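PDB 2GAN: 182aa long hypothetical protein from Pyrococcus horikoshii, which is of unknown function but, as a member of the GNAT family, probably transfers an acetyl group from acetyl-coenzyme A to an unidentified acceptor. Local coordinates for residues A[16-21]-A[49-54]; A[65-70]-A[85-90]; A[79-84]-A[109-114]. All blocks are in the same frame, centred on the assembly; numbering follows the deposited sequence.

Contact 1: A[16-21]-A[49-54]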
loop_
_atom_site.group_PDB
_atom_site.type_symbol
_atom_site.label_atom_id
_atom_site.label_comp_id
_atom_site.label_asym_id
_atom_site.label_seq_id
_atom_site.Cartn_x
_atom_site.Cartn_y
_atom_site.Cartn_z
ATOM N N GLU A 16 7.572 -20.628 -14.599
ATOM C CA GLU A 16 8.520 -19.743 -13.930
ATOM C C GLU A 16 7.798 -18.512 -13.384
ATOM O O GLU A 16 8.086 -18.062 -12.281
ATOM C CB GLU A 16 9.644 -19.316 -14.886
ATOM C CG GLU A 16 10.683 -18.446 -14.177
ATOM C CD GLU A 16 11.988 -18.300 -14.939
ATOM O OE1 GLU A 16 12.053 -18.680 -16.130
ATOM O OE2 GLU A 16 12.950 -17.782 -14.341
ATOM N N LEU A 17 6.857 -17.978 -14.159
ATOM C CA LEU A 17 6.089 -16.809 -13.740
ATOM C C LEU A 17 5.165 -17.145 -12.562
ATOM O O LEU A 17 5.061 -16.383 -11.597
ATOM C CB LEU A 17 5.263 -16.260 -14.909
ATOM C CG LEU A 17 6.026 -15.512 -16.013
ATOM C CD1 LEU A 17 5.107 -15.231 -17.198
ATOM C CD2 LEU A 17 6.578 -14.199 -15.451
ATOM N N LEU A 18 4.501 -18.292 -12.641
ATOM C CA LEU A 18 3.602 -18.720 -11.576
ATOM C C LEU A 18 4.301 -18.683 -10.214
ATOM O O LEU A 18 3.765 -18.145 -9.240
ATOM C CB LEU A 18 3.105 -20.141 -11.852
ATOM C CG LEU A 18 1.978 -20.666 -10.959
ATOM C CD1 LEU A 18 0.743 -19.800 -11.137
ATOM C CD2 LEU A 18 1.662 -22.103 -11.338
ATOM N N GLU A 19 5.503 -19.254 -10.160
ATOM C CA GLU A 19 6.287 -19.319 -8.928
ATOM C C GLU A 19 6.759 -17.932 -8.481
ATOM O O GLU A 19 6.857 -17.651 -7.283
ATOM C CB GLU A 19 7.476 -20.276 -9.128
ATOM C CG GLU A 19 8.351 -20.512 -7.890
ATOM C CD GLU A 19 9.135 -21.820 -7.970
ATOM O OE1 GLU A 19 9.442 -22.267 -9.097
ATOM O OE2 GLU A 19 9.455 -22.395 -6.903
ATOM N N LEU A 20 7.055 -17.065 -9.444
ATOM C CA LEU A 20 7.473 -15.705 -9.113
ATOM C C LEU A 20 6.269 -14.989 -8.481
ATOM O O LEU A 20 6.399 -14.310 -7.457
ATOM C CB LEU A 20 7.935 -14.960 -10.377
ATOM C CG LEU A 20 8.109 -13.432 -10.287
ATOM C CD1 LEU A 20 9.006 -13.076 -9.113
ATOM C CD2 LEU A 20 8.701 -12.893 -11.587
HETATM N N MSE A 21 5.090 -15.163 -9.071
HETATM C CA MSE A 21 3.900 -14.517 -8.538
HETATM C C MSE A 21 3.528 -15.031 -7.148
HETATM O O MSE A 21 2.968 -14.289 -6.337
HETATM C CB MSE A 21 2.720 -14.678 -9.508
HETATM C CG MSE A 21 2.934 -13.961 -10.841
HETATM SE SE MSE A 21 3.320 -12.057 -10.602
HETATM C CE MSE A 21 1.555 -11.371 -10.922
ATOM N N GLY A 49 -2.902 -23.689 -3.107
ATOM C CA GLY A 49 -4.122 -22.904 -3.138
ATOM C C GLY A 49 -3.981 -21.708 -4.063
ATOM O O GLY A 49 -4.926 -21.339 -4.759
ATOM N N PHE A 50 -2.796 -21.103 -4.076
ATOM C CA PHE A 50 -2.555 -19.949 -4.925
ATOM C C PHE A 50 -2.663 -20.368 -6.378
ATOM O O PHE A 50 -3.413 -19.779 -7.147
ATOM C CB PHE A 50 -1.164 -19.371 -4.674
ATOM C CG PHE A 50 -0.827 -18.202 -5.561
ATOM C CD1 PHE A 50 -1.326 -16.930 -5.284
ATOM C CD2 PHE A 50 -0.016 -18.372 -6.678
ATOM C CE1 PHE A 50 -1.018 -15.841 -6.114
ATOM C CE2 PHE A 50 0.297 -17.292 -7.515
ATOM C CZ PHE A 50 -0.202 -16.026 -7.233
ATOM N N ARG A 51 -1.908 -21.395 -6.746
ATOM C CA ARG A 51 -1.901 -21.885 -8.119
ATOM C C ARG A 51 -3.292 -22.228 -8.624
ATOM O O ARG A 51 -3.698 -21.794 -9.702
ATOM C CB ARG A 51 -1.013 -23.120 -8.239
ATOM C CG ARG A 51 -0.785 -23.553 -9.678
ATOM C CD ARG A 51 0.203 -24.702 -9.770
ATOM N NE ARG A 51 -0.465 -25.993 -9.853
ATOM C CZ ARG A 51 -1.177 -26.393 -10.900
ATOM N NH1 ARG A 51 -1.311 -25.598 -11.952
ATOM N NH2 ARG A 51 -1.753 -27.589 -10.897
ATOM N N GLU A 52 -4.021 -23.007 -7.833
ATOM C CA GLU A 52 -5.358 -23.438 -8.203
ATOM C C GLU A 52 -6.286 -22.295 -8.567
ATOM O O GLU A 52 -7.160 -22.444 -9.417
ATOM C CB GLU A 52 -5.981 -24.228 -7.061
ATOM C CG GLU A 52 -7.281 -24.896 -7.447
ATOM C CD GLU A 52 -7.929 -25.604 -6.282
ATOM O OE1 GLU A 52 -7.212 -26.342 -5.566
ATOM O OE2 GLU A 52 -9.154 -25.430 -6.090
ATOM N N VAL A 53 -6.094 -21.150 -7.931
ATOM C CA VAL A 53 -6.967 -20.024 -8.191
ATOM C C VAL A 53 -6.359 -18.917 -9.058
ATOM O O VAL A 53 -7.059 -17.984 -9.447
ATOM C CB VAL A 53 -7.455 -19.436 -6.853
ATOM C CG1 VAL A 53 -6.381 -18.553 -6.244
ATOM C CG2 VAL A 53 -8.751 -18.695 -7.058
ATOM N N TYR A 54 -5.071 -19.031 -9.383
ATOM C CA TYR A 54 -4.393 -18.016 -10.192
ATOM C C TYR A 54 -3.887 -18.537 -11.537
ATOM O O TYR A 54 -3.856 -17.802 -12.524
ATOM C CB TYR A 54 -3.228 -17.415 -9.398
ATOM C CG TYR A 54 -2.486 -16.300 -10.107
ATOM C CD1 TYR A 54 -1.321 -16.559 -10.833
ATOM C CD2 TYR A 54 -2.945 -14.984 -10.049
ATOM C CE1 TYR A 54 -0.634 -15.534 -11.479
ATOM C CE2 TYR A 54 -2.259 -13.953 -10.694
ATOM C CZ TYR A 54 -1.112 -14.232 -11.404
ATOM O OH TYR A 54 -0.446 -13.216 -12.050
#
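Leu18 and Met21, one turn apart on helix 14-27, present two bumps to the hollows left between Phe50, Arg51 and Tyr54 of helix 47-65. The helix axes over 16-21 and 49-54 come no nearer than 10.6 Å and are inclined at 120°, a spacing that large side chains must bridge. Leu18 fills the gap with its two methyl branches parted. Its CG lies anti to the backbone N (chi1 -170°), and from there CD2 presses on the aliphatic stem of Arg51, with CD2 to Arg51 CG a tight 3.3 Å. The other branch, CD1, meets the Tyr54 ring at its edge, in the ring plane, 3.9 Å from CD1 of the tyrosine. One turn on, Met21, present as selenomethionine, crosses Tyr54 at about a right angle, its CB and CG both 4.0 Å from Tyr54 CE1. Phe50 slots in beside them. Its CZ stands 3.9 Å from Met21 CB and also lies over one face of Tyr54, toward the rim, so the two aromatic rings form a single knobbly surface. An alanine in place of Tyr54 would probably leave a gap beside Leu18 CD1 and set the selenium-bearing end of Met21 free to turn. Beyond the two segments, Met21 and Tyr54 both touch Phe111 of strand 106-114, and Pro33 touches the same two residues from the intervening loop. Two helices in succession between strand 2-6 and strand 68-74, packed through apolar side chains beside the central sheet, are consistent with the first-strand, two-helix, second-strand opening of the GNAT fold.

Contact 2: A[65-70]-A[85-90]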
loop_
_atom_site.group_PDB
_atom_site.type_symbol
_atom_site.label_atom_id
_atom_site.label_comp_id
_atom_site.label_asym_id
_atom_site.label_seq_id
_atom_site.Cartn_x
_atom_site.Cartn_y
_atom_site.Cartn_z
ATOM N N GLU A 65 -4.697 -12.047 -23.664
ATOM C CA GLU A 65 -4.570 -10.671 -23.209
ATOM C C GLU A 65 -3.275 -9.928 -23.537
ATOM O O GLU A 65 -3.312 -8.883 -24.175
ATOM C CB GLU A 65 -4.858 -10.607 -21.703
ATOM C CG GLU A 65 -4.784 -9.210 -21.096
ATOM C CD GLU A 65 -5.594 -9.094 -19.816
ATOM O OE1 GLU A 65 -5.229 -8.280 -18.939
ATOM O OE2 GLU A 65 -6.613 -9.810 -19.693
ATOM N N PHE A 66 -2.134 -10.457 -23.118
ATOM C CA PHE A 66 -0.852 -9.786 -23.370
ATOM C C PHE A 66 -0.449 -9.726 -24.850
ATOM O O PHE A 66 -0.438 -10.745 -25.544
ATOM C CB PHE A 66 0.256 -10.474 -22.561
ATOM C CG PHE A 66 0.053 -10.413 -21.066
ATOM C CD1 PHE A 66 0.813 -11.216 -20.219
ATOM C CD2 PHE A 66 -0.889 -9.550 -20.502
ATOM C CE1 PHE A 66 0.639 -11.168 -18.836
ATOM C CE2 PHE A 66 -1.071 -9.492 -19.116
ATOM C CZ PHE A 66 -0.304 -10.301 -18.284
ATOM N N ASP A 67 -0.126 -8.532 -25.338
ATOM C CA ASP A 67 0.297 -8.378 -26.732
ATOM C C ASP A 67 1.826 -8.450 -26.797
ATOM O O ASP A 67 2.402 -8.863 -27.809
ATOM C CB ASP A 67 -0.212 -7.050 -27.309
ATOM C CG ASP A 67 -1.729 -7.033 -27.496
ATOM O OD1 ASP A 67 -2.279 -8.004 -28.069
ATOM O OD2 ASP A 67 -2.372 -6.050 -27.076
ATOM N N GLU A 68 2.470 -8.045 -25.700
ATOM C CA GLU A 68 3.920 -8.089 -25.563
ATOM C C GLU A 68 4.265 -8.277 -24.093
ATOM O O GLU A 68 3.731 -7.577 -23.229
ATOM C CB GLU A 68 4.558 -6.801 -26.082
ATOM C CG GLU A 68 4.318 -6.561 -27.551
ATOM C CD GLU A 68 5.090 -5.369 -28.099
ATOM O OE1 GLU A 68 4.947 -5.091 -29.304
ATOM O OE2 GLU A 68 5.832 -4.711 -27.342
ATOM N N LEU A 69 5.136 -9.242 -23.813
ATOM C CA LEU A 69 5.569 -9.522 -22.448
ATOM C C LEU A 69 7.071 -9.295 -22.341
ATOM O O LEU A 69 7.852 -9.852 -23.106
ATOM C CB LEU A 69 5.258 -10.973 -22.059
ATOM C CG LEU A 69 5.887 -11.424 -20.727
ATOM C CD1 LEU A 69 5.330 -10.561 -19.597
ATOM C CD2 LEU A 69 5.596 -12.895 -20.464
ATOM N N TYR A 70 7.471 -8.478 -21.380
ATOM C CA TYR A 70 8.874 -8.191 -21.180
ATOM C C TYR A 70 9.281 -8.648 -19.796
ATOM O O TYR A 70 8.476 -8.643 -18.868
ATOM C CB TYR A 70 9.129 -6.694 -21.365
ATOM C CG TYR A 70 8.960 -6.239 -22.796
ATOM C CD1 TYR A 70 9.978 -6.422 -23.730
ATOM C CD2 TYR A 70 7.776 -5.639 -23.224
ATOM C CE1 TYR A 70 9.824 -6.016 -25.060
ATOM C CE2 TYR A 70 7.613 -5.230 -24.547
ATOM C CZ TYR A 70 8.640 -5.422 -25.461
ATOM O OH TYR A 70 8.473 -5.010 -26.769
ATOM N N VAL A 85 -0.591 -4.085 -23.420
ATOM C CA VAL A 85 -1.813 -4.445 -24.118
ATOM C C VAL A 85 -2.205 -3.236 -24.943
ATOM O O VAL A 85 -2.435 -2.158 -24.397
ATOM C CB VAL A 85 -2.975 -4.807 -23.152
ATOM C CG1 VAL A 85 -4.245 -5.058 -23.945
ATOM C CG2 VAL A 85 -2.618 -6.065 -22.357
ATOM N N TYR A 86 -2.260 -3.413 -26.260
ATOM C CA TYR A 86 -2.603 -2.308 -27.154
ATOM C C TYR A 86 -3.326 -2.715 -28.451
ATOM O O TYR A 86 -3.778 -1.850 -29.195
ATOM C CB TYR A 86 -1.328 -1.522 -27.484
ATOM C CG TYR A 86 -0.271 -2.355 -28.168
ATOM C CD1 TYR A 86 -0.301 -2.558 -29.552
ATOM C CD2 TYR A 86 0.732 -2.983 -27.428
ATOM C CE1 TYR A 86 0.644 -3.372 -30.180
ATOM C CE2 TYR A 86 1.682 -3.798 -28.045
ATOM C CZ TYR A 86 1.631 -3.988 -29.417
ATOM O OH TYR A 86 2.564 -4.789 -30.024
ATOM N N LYS A 87 -3.449 -4.017 -28.718
ATOM C CA LYS A 87 -4.127 -4.476 -29.936
ATOM C C LYS A 87 -5.641 -4.563 -29.772
ATOM O O LYS A 87 -6.162 -5.516 -29.188
ATOM C CB LYS A 87 -3.626 -5.849 -30.374
ATOM C CG LYS A 87 -2.163 -5.911 -30.732
ATOM C CD LYS A 87 -1.799 -7.297 -31.238
ATOM C CE LYS A 87 -0.293 -7.501 -31.245
ATOM N NZ LYS A 87 0.426 -6.463 -32.022
ATOM N N ARG A 88 -6.336 -3.569 -30.317
ATOM C CA ARG A 88 -7.790 -3.486 -30.264
ATOM C C ARG A 88 -8.346 -3.648 -28.849
ATOM O O ARG A 88 -9.010 -4.638 -28.536
ATOM C CB ARG A 88 -8.413 -4.527 -31.205
ATOM C CG ARG A 88 -9.040 -3.933 -32.485
ATOM C CD ARG A 88 -8.029 -3.693 -33.610
ATOM N NE ARG A 88 -6.937 -2.802 -33.225
ATOM C CZ ARG A 88 -7.094 -1.527 -32.891
ATOM N NH1 ARG A 88 -8.306 -0.983 -32.900
ATOM N NH2 ARG A 88 -6.042 -0.801 -32.534
ATOM N N ILE A 89 -8.085 -2.660 -27.999
ATOM C CA ILE A 89 -8.571 -2.709 -26.631
ATOM C C ILE A 89 -10.084 -2.908 -26.575
ATOM O O ILE A 89 -10.587 -3.634 -25.717
ATOM C CB ILE A 89 -8.221 -1.417 -25.848
ATOM C CG1 ILE A 89 -6.710 -1.323 -25.628
ATOM C CG2 ILE A 89 -8.916 -1.424 -24.496
ATOM C CD1 ILE A 89 -5.919 -1.155 -26.892
ATOM N N LYS A 90 -10.802 -2.267 -27.494
ATOM C CA LYS A 90 -12.261 -2.361 -27.540
ATOM C C LYS A 90 -12.780 -3.797 -27.531
ATOM O O LYS A 90 -13.926 -4.034 -27.156
ATOM C CB LYS A 90 -12.805 -1.633 -28.779
ATOM C CG LYS A 90 -14.334 -1.546 -28.828
ATOM C CD LYS A 90 -14.867 -0.939 -30.130
ATOM C CE LYS A 90 -14.523 0.542 -30.269
ATOM N NZ LYS A 90 -15.198 1.168 -31.459
#
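Asp67 and Val85 bring their CA atoms within 5.2 Å of each other, where the chain leaving helix 47-65 enters strand 68-74 and the neighbouring strand 78-85 runs out into a loop. Asp67 and Glu68 both face Leu84, a classic beta bulge, and the aspartate side chain is turned toward the departing loop. There OD2 accepts two backbone N-H groups in succession. Tyr86 N reaches it over 2.8 Å on the anti lone pair, whereas Lys87 N comes from above the carboxylate plane along a nearly straight bond of 173°. One oxygen thus holds two consecutive peptides and is likely to steady the chain as it leaves the strand. The bulge and this double acceptor sit at the end of the antiparallel pairing of 68-74 with 78-85 in the central sheet of this GNAT-family protein. Lys87 then lays its CG and CD against Asp67, CD 3.3 Å from OD1. With CG between its own N and carbonyl carbon (chi1 60°), Tyr86 brings its ring beside Asp67, whose CB lies over one face, a CH-pi contact of 4.2 Å to the centroid. The phenol OH donates to Glu68 OE1 over a short 2.5 Å, with carboxylate and ring planes 89° apart. Tyr70 OH binds the other oxygen, OE2, and Arg134 from helix 123-137 forms a salt bridge with OE1.

Contact 3: A[79-84]-A[109-114]. With SO4 (sulfate ion), chain D.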
loop_
_atom_site.group_PDB
_atom_site.type_symbol
_atom_site.label_atom_id
_atom_site.label_comp_id
_atom_site.label_asym_id
_atom_site.label_seq_id
_atom_site.Cartn_x
_atom_site.Cartn_y
_atom_site.Cartn_z
ATOM N N ILE A 79 13.486 -12.084 -13.034
ATOM C CA ILE A 79 13.368 -11.434 -11.726
ATOM C C ILE A 79 12.549 -10.144 -11.824
ATOM O O ILE A 79 12.563 -9.318 -10.909
ATOM C CB ILE A 79 14.752 -11.097 -11.097
ATOM C CG1 ILE A 79 15.552 -10.174 -12.019
ATOM C CG2 ILE A 79 15.538 -12.375 -10.830
ATOM C CD1 ILE A 79 16.919 -9.814 -11.455
ATOM N N GLY A 80 11.838 -9.979 -12.939
ATOM C CA GLY A 80 11.006 -8.804 -13.142
ATOM C C GLY A 80 10.142 -8.988 -14.374
ATOM O O GLY A 80 10.567 -9.621 -15.332
ATOM N N THR A 81 8.930 -8.447 -14.365
ATOM C CA THR A 81 8.044 -8.590 -15.525
ATOM C C THR A 81 7.246 -7.327 -15.792
ATOM O O THR A 81 7.042 -6.504 -14.898
ATOM C CB THR A 81 6.974 -9.686 -15.317
ATOM O OG1 THR A 81 6.013 -9.208 -14.363
ATOM C CG2 THR A 81 7.586 -10.964 -14.822
ATOM N N ILE A 82 6.784 -7.200 -17.034
ATOM C CA ILE A 82 5.941 -6.088 -17.440
ATOM C C ILE A 82 5.314 -6.433 -18.796
ATOM O O ILE A 82 5.994 -6.890 -19.717
ATOM C CB ILE A 82 6.727 -4.756 -17.513
ATOM C CG1 ILE A 82 5.733 -3.588 -17.505
ATOM C CG2 ILE A 82 7.621 -4.730 -18.745
ATOM C CD1 ILE A 82 6.366 -2.209 -17.244
ATOM N N ALA A 83 4.008 -6.221 -18.888
ATOM C CA ALA A 83 3.234 -6.543 -20.075
ATOM C C ALA A 83 2.540 -5.346 -20.700
ATOM O O ALA A 83 2.131 -4.417 -20.004
ATOM C CB ALA A 83 2.184 -7.602 -19.719
ATOM N N LEU A 84 2.392 -5.385 -22.019
ATOM C CA LEU A 84 1.716 -4.316 -22.747
ATOM C C LEU A 84 0.497 -4.842 -23.482
ATOM O O LEU A 84 0.545 -5.916 -24.093
ATOM C CB LEU A 84 2.653 -3.707 -23.772
ATOM C CG LEU A 84 3.963 -3.239 -23.152
ATOM C CD1 LEU A 84 4.854 -2.678 -24.255
ATOM C CD2 LEU A 84 3.677 -2.202 -22.073
ATOM N N ILE A 109 -0.514 -0.947 -19.541
ATOM C CA ILE A 109 0.648 -1.544 -18.905
ATOM C C ILE A 109 0.110 -2.316 -17.712
ATOM O O ILE A 109 -0.742 -1.815 -16.985
ATOM C CB ILE A 109 1.641 -0.474 -18.400
ATOM C CG1 ILE A 109 2.414 0.110 -19.594
ATOM C CG2 ILE A 109 2.586 -1.083 -17.350
ATOM C CD1 ILE A 109 3.323 1.279 -19.251
ATOM N N GLU A 110 0.587 -3.538 -17.524
ATOM C CA GLU A 110 0.146 -4.357 -16.405
ATOM C C GLU A 110 1.157 -5.467 -16.171
ATOM O O GLU A 110 2.206 -5.512 -16.827
ATOM C CB GLU A 110 -1.259 -4.931 -16.678
ATOM C CG GLU A 110 -1.417 -5.760 -17.947
ATOM C CD GLU A 110 -2.891 -5.993 -18.338
ATOM O OE1 GLU A 110 -3.161 -6.931 -19.113
ATOM O OE2 GLU A 110 -3.780 -5.238 -17.888
ATOM N N PHE A 111 0.867 -6.346 -15.214
ATOM C CA PHE A 111 1.770 -7.456 -14.925
ATOM C C PHE A 111 3.171 -6.907 -14.650
ATOM O O PHE A 111 4.171 -7.476 -15.091
ATOM C CB PHE A 111 1.793 -8.396 -16.131
ATOM C CG PHE A 111 2.200 -9.797 -15.806
ATOM C CD1 PHE A 111 3.371 -10.330 -16.325
ATOM C CD2 PHE A 111 1.370 -10.613 -15.045
ATOM C CE1 PHE A 111 3.710 -11.662 -16.100
ATOM C CE2 PHE A 111 1.696 -11.943 -14.812
ATOM C CZ PHE A 111 2.862 -12.472 -15.340
ATOM N N PHE A 112 3.218 -5.790 -13.924
ATOM C CA PHE A 112 4.460 -5.103 -13.573
ATOM C C PHE A 112 4.879 -5.491 -12.166
ATOM O O PHE A 112 4.271 -5.055 -11.200
ATOM C CB PHE A 112 4.245 -3.587 -13.610
ATOM C CG PHE A 112 5.448 -2.775 -13.189
ATOM C CD1 PHE A 112 5.276 -1.554 -12.534
ATOM C CD2 PHE A 112 6.739 -3.197 -13.473
ATOM C CE1 PHE A 112 6.370 -0.763 -12.169
ATOM C CE2 PHE A 112 7.846 -2.412 -13.112
ATOM C CZ PHE A 112 7.655 -1.194 -12.458
ATOM N N VAL A 113 5.928 -6.290 -12.045
ATOM C CA VAL A 113 6.367 -6.689 -10.729
ATOM C C VAL A 113 7.866 -6.861 -10.676
ATOM O O VAL A 113 8.539 -6.848 -11.704
ATOM C CB VAL A 113 5.688 -8.008 -10.301
ATOM C CG1 VAL A 113 6.557 -9.195 -10.700
ATOM C CG2 VAL A 113 5.415 -7.980 -8.816
ATOM N N VAL A 114 8.387 -7.012 -9.469
ATOM C CA VAL A 114 9.815 -7.210 -9.280
ATOM C C VAL A 114 10.027 -8.244 -8.182
ATOM O O VAL A 114 9.324 -8.236 -7.178
ATOM C CB VAL A 114 10.522 -5.905 -8.869
ATOM C CG1 VAL A 114 11.977 -6.200 -8.531
ATOM C CG2 VAL A 114 10.446 -4.889 -9.999
HETATM S S SO4 D . -2.085 -6.795 -12.983
HETATM O O1 SO4 D . -0.958 -6.838 -12.030
HETATM O O2 SO4 D . -2.575 -5.406 -13.130
HETATM O O3 SO4 D . -3.169 -7.649 -12.465
HETATM O O4 SO4 D . -1.639 -7.284 -14.296
#
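Thr81 holds OG1 between its own N and carbonyl carbon (chi1 72°), and Phe111, in the left-handed backbone region (phi 54°, psi 40°), turns its carbonyl to meet it: OG1 donates to Phe111 O over 2.6 Å from above the carbonyl plane. The unusual turn marks a beta bulge. Antiparallel pairing is regular at Thr81 with Val113 and at Ala83 with Glu110, both hydrogen-bonded pairs, but the register slips by one residue between them. Phe111 CB then packs 3.7 Å from Ala83 CB, while beside Phe112 the chain of Ile82 lies alongside, pointing the same way, with CD1 3.9 Å from CD2 of the ring. Ile82 CD1 also touches Ile109 CG2 at 3.9 Å, and Leu84 CD2 meets CG1 of Ile109 at 3.6 Å. From the second subunit, Tyr153 bonds through its OH to Phe112 O. A sulfate, probably from the crystallisation liquor, is held by Phe111 N, 2.8 Å from its O4, and by Arg61. At the bulge a backbone N-H unused in pairing these two strands meets an anionic oxygen instead, consistent with the bulged fourth strand of GNAT enzymes, where a main-chain amide commonly receives the acetyl carbonyl of the cofactor.

In the fold
Contact 1 closes before the other two open, whereas contacts 2 and 3 alternate along the chain, in the order 65-70, 79-84, 85-90, 109-114. The centres of contacts 1 and 2 lie about 21 Å apart, those of contacts 1 and 3 about 15 Å, and those of contacts 2 and 3 about 13 Å. Contact 3 joins two inner strands of the five-stranded sheet; contact 2 lies where 68-74 starts and 78-85 runs out into its loop, and contact 1 pairs helices beside that sheet. Leu17 packs on Leu69, Thr81 and Phe111, and Tyr54 OH on Phe111. Both helices thus touch the bulged strand, beside the site where a cofactor would be expected in a GNAT enzyme.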